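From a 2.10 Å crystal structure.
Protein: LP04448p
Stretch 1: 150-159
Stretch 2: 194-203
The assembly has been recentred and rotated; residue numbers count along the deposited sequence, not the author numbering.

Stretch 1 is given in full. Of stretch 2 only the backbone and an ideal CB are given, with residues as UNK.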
# COMPACT_ATOMS: atom_id res chain seq x y z
N LYS A 150 0.33 13.06 -1.52
CA LYS A 150 -0.93 13.13 -2.26
C LYS A 150 -0.86 12.26 -3.51
O LYS A 150 -1.78 11.50 -3.80
CB LYS A 150 -1.25 14.56 -2.70
CG LYS A 150 -1.54 15.55 -1.58
CD LYS A 150 -2.29 16.75 -2.18
CE LYS A 150 -2.38 17.91 -1.23
NZ LYS A 150 -1.08 18.63 -1.19
N SER A 151 0.22 12.41 -4.26
CA SER A 151 0.40 11.65 -5.49
C SER A 151 0.44 10.15 -5.25
O SER A 151 -0.30 9.39 -5.88
CB SER A 151 1.68 12.09 -6.20
OG SER A 151 1.91 11.28 -7.34
N GLU A 152 1.31 9.71 -4.33
CA GLU A 152 1.43 8.28 -4.05
C GLU A 152 0.16 7.71 -3.45
O GLU A 152 -0.14 6.53 -3.63
CB GLU A 152 2.62 8.02 -3.12
CG GLU A 152 4.00 8.23 -3.76
CD GLU A 152 4.28 7.27 -4.92
OE1 GLU A 152 3.89 6.09 -4.84
OE2 GLU A 152 4.91 7.71 -5.92
N THR A 153 -0.60 8.54 -2.74
CA THR A 153 -1.85 8.07 -2.16
C THR A 153 -2.83 7.81 -3.31
O THR A 153 -3.51 6.79 -3.34
CB THR A 153 -2.47 9.11 -1.19
OG1 THR A 153 -1.58 9.33 -0.09
CG2 THR A 153 -3.80 8.60 -0.65
N ALA A 154 -2.88 8.73 -4.28
CA ALA A 154 -3.77 8.57 -5.43
C ALA A 154 -3.36 7.36 -6.25
O ALA A 154 -4.20 6.62 -6.74
CB ALA A 154 -3.75 9.83 -6.30
N LEU A 155 -2.05 7.15 -6.41
CA LEU A 155 -1.56 6.01 -7.18
C LEU A 155 -1.87 4.71 -6.43
O LEU A 155 -2.15 3.67 -7.04
CB LEU A 155 -0.06 6.14 -7.42
CG LEU A 155 0.35 7.28 -8.38
CD1 LEU A 155 1.87 7.37 -8.45
CD2 LEU A 155 -0.24 7.01 -9.78
N PHE A 156 -1.81 4.77 -5.10
CA PHE A 156 -2.13 3.60 -4.28
C PHE A 156 -3.58 3.20 -4.55
O PHE A 156 -3.90 2.03 -4.72
CB PHE A 156 -1.94 3.91 -2.80
CG PHE A 156 -2.67 2.96 -1.88
CD1 PHE A 156 -2.34 1.61 -1.86
CD2 PHE A 156 -3.68 3.42 -1.04
CE1 PHE A 156 -3.02 0.73 -1.01
CE2 PHE A 156 -4.36 2.55 -0.19
CZ PHE A 156 -4.03 1.20 -0.18
N ILE A 157 -4.46 4.19 -4.59
CA ILE A 157 -5.88 3.96 -4.86
C ILE A 157 -6.07 3.32 -6.25
O ILE A 157 -6.87 2.39 -6.42
CB ILE A 157 -6.68 5.28 -4.77
CG1 ILE A 157 -6.66 5.78 -3.31
CG2 ILE A 157 -8.10 5.09 -5.26
CD1 ILE A 157 -7.26 7.16 -3.13
N ALA A 158 -5.33 3.82 -7.23
CA ALA A 158 -5.42 3.29 -8.59
C ALA A 158 -5.04 1.81 -8.62
O ALA A 158 -5.78 0.98 -9.15
CB ALA A 158 -4.50 4.08 -9.53
N ARG A 159 -3.88 1.47 -8.06
CA ARG A 159 -3.44 0.08 -8.04
C ARG A 159 -4.42 -0.77 -7.23
O ARG A 159 -4.77 -1.88 -7.63
CB ARG A 159 -2.03 -0.04 -7.45
CG ARG A 159 -0.95 0.69 -8.25
CD ARG A 159 0.46 0.28 -7.80
NE ARG A 159 0.67 0.48 -6.37
CZ ARG A 159 0.96 1.64 -5.79
NH1 ARG A 159 1.08 2.75 -6.51
NH2 ARG A 159 1.11 1.69 -4.47
N UNK A 194 -1.84 14.17 -12.35
CA UNK A 194 -1.76 12.96 -13.16
C UNK A 194 -2.14 11.72 -12.35
O UNK A 194 -2.85 10.84 -12.84
CB UNK A 194 -0.35 12.80 -13.73
N UNK A 195 -1.65 11.65 -11.12
CA UNK A 195 -1.94 10.51 -10.26
C UNK A 195 -3.44 10.45 -9.96
O UNK A 195 -4.04 9.38 -9.97
CB UNK A 195 -1.13 10.59 -8.96
N UNK A 196 -4.04 11.61 -9.71
CA UNK A 196 -5.46 11.66 -9.42
C UNK A 196 -6.27 11.22 -10.64
O UNK A 196 -7.29 10.54 -10.52
CB UNK A 196 -5.87 13.07 -8.98
N UNK A 197 -5.81 11.62 -11.83
CA UNK A 197 -6.49 11.24 -13.06
C UNK A 197 -6.42 9.73 -13.25
O UNK A 197 -7.39 9.10 -13.69
CB UNK A 197 -5.88 11.96 -14.26
N UNK A 198 -5.27 9.15 -12.93
CA UNK A 198 -5.09 7.70 -13.07
C UNK A 198 -6.04 6.94 -12.14
O UNK A 198 -6.63 5.94 -12.54
CB UNK A 198 -3.64 7.31 -12.77
N UNK A 199 -6.19 7.44 -10.92
CA UNK A 199 -7.07 6.80 -9.95
C UNK A 199 -8.53 6.92 -10.40
O UNK A 199 -9.30 5.96 -10.31
CB UNK A 199 -6.88 7.42 -8.56
N UNK A 200 -8.89 8.11 -10.87
CA UNK A 200 -10.25 8.36 -11.33
C UNK A 200 -10.59 7.49 -12.54
O UNK A 200 -11.68 6.93 -12.63
CB UNK A 200 -10.43 9.84 -11.68
N UNK A 201 -9.65 7.39 -13.47
CA UNK A 201 -9.88 6.58 -14.66
C UNK A 201 -10.05 5.12 -14.30
O UNK A 201 -10.88 4.41 -14.88
CB UNK A 201 -8.73 6.74 -15.65
N UNK A 202 -9.26 4.65 -13.34
CA UNK A 202 -9.34 3.26 -12.93
C UNK A 202 -10.69 3.04 -12.25
O UNK A 202 -11.32 2.00 -12.43
CB UNK A 202 -8.18 2.89 -12.00
N UNK A 203 -11.13 4.03 -11.48
CA UNK A 203 -12.41 3.94 -10.79
C UNK A 203 -13.55 3.78 -11.78
O UNK A 203 -14.49 3.02 -11.54
CB UNK A 203 -12.64 5.18 -9.92

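The two helices run nearly parallel, with an angle of 18° between their directions and axes that approach to 7.9 Å. At the closest points, positions 195 and 199, there is little room for a large side chain.

Position 194 has helical backbone angles, and its CB has nothing of stretch 1 within 5.5 Å. Stretch 1 sets no demand here. The residue is Asp194, whose carboxylate leads away from stretch 1.

Position 195 points its CB toward stretch 1. The ideal CB of position 195 is 3.4 Å from Ser151 O, 3.7 Å from Leu155 CG and 3.8 Å from Ala154 CB. The space is tight, so Ala, Ser or perhaps Cys would suit. The hydroxyl of Ser151 lies close by and favours a small polar group. The residue is Ser195. Its chi1 is m, and Ser195 OG lies 2.6 Å from Ser151 OG in a short hydrogen bond; either hydroxyl could be the donor. Ser195 OG also lies 3.4 Å from Leu155 CG.

Position 196 points away, and the ideal CB of position 196 is 4.7 Å from Ala154 CB. Many side chains could leave in that direction. The residue is Ser196, which only skirts Ala154: Ser196 N is 3.9 Å from Ala154 CB.

Position 197 also points away, with nothing of stretch 1 within 5.5 Å of its ideal CB. Almost any residue tolerated in a helix would do. It is Ala197.

Position 198 points its CB toward stretch 1, but less closely. The ideal CB of position 198 is 4.5 Å from Leu155 CD2 and 4.7 Å from Ala158 CB. A side chain with an aliphatic stem would suit, such as Leu, Met, Gln, Glu, Lys or Arg. The residue is Glu198, extended with chi1 and chi2 both t. Glu198 CG lies 4.2 Å from Ala158 CB, and Glu198 OE1 is 3.6 Å from Leu155 CD2.

Position 199 has its CB sideways, in the tightest part of the register: the CA of position 199 is 4.1 Å from Ala158 CA. The ideal CB of position 199 is 3.3 Å from Ala154 O. Gly, Ala or Ser is expected. The residue is Ala199. Ala199 CB makes apolar contacts with Ile157 CG2 and Ala158 CB, each at 4.2 Å.

Positions 200 and 201 have nothing of stretch 1 within 5.5 Å of their ideal CBs. Almost any residue tolerated in a helix would do. They are Leu200, which points away, and Gly201.

Position 202 points toward stretch 1, with the ideal CB of position 202 at 4.2 Å from Ala158 O. Small or branched residues such as Ala, Ser, Thr or Val would suit. The residue is Thr202. Thr202 OG1 donates to Glu198 O at 2.7 Å, while Thr202 CG2 packs 3.5 Å from Ala158 O.

Position 203 points its CB sideways, with nothing of stretch 1 within 5.5 Å. Many side chains would be accepted. The residue is Leu203, which makes no contact.

Stretch 2, residues 194-203: DSSAEALGTL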
# COMPACT_ATOMS: atom_id res chain seq x y z
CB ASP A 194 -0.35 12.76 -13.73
CG ASP A 194 0.03 13.81 -14.76
OD1 ASP A 194 -0.88 14.46 -15.33
OD2 ASP A 194 1.25 13.98 -15.01
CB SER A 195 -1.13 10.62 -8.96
OG SER A 195 0.26 10.53 -9.23
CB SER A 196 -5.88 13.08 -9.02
OG SER A 196 -5.18 13.49 -7.86
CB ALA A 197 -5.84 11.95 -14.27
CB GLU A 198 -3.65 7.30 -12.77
CG GLU A 198 -3.33 5.87 -13.20
CD GLU A 198 -1.85 5.54 -13.10
OE1 GLU A 198 -1.02 6.46 -13.22
OE2 GLU A 198 -1.52 4.35 -12.92
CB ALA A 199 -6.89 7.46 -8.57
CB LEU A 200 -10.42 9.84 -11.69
CG LEU A 200 -11.14 10.83 -10.76
CD1 LEU A 200 -11.61 10.15 -9.48
CD2 LEU A 200 -10.21 11.98 -10.47
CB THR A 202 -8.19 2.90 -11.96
OG1 THR A 202 -6.94 3.24 -12.58
CG2 THR A 202 -8.19 1.41 -11.65
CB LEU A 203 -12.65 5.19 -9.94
CG LEU A 203 -13.96 5.20 -9.16
CD1 LEU A 203 -13.98 4.04 -8.16
CD2 LEU A 203 -14.12 6.53 -8.43
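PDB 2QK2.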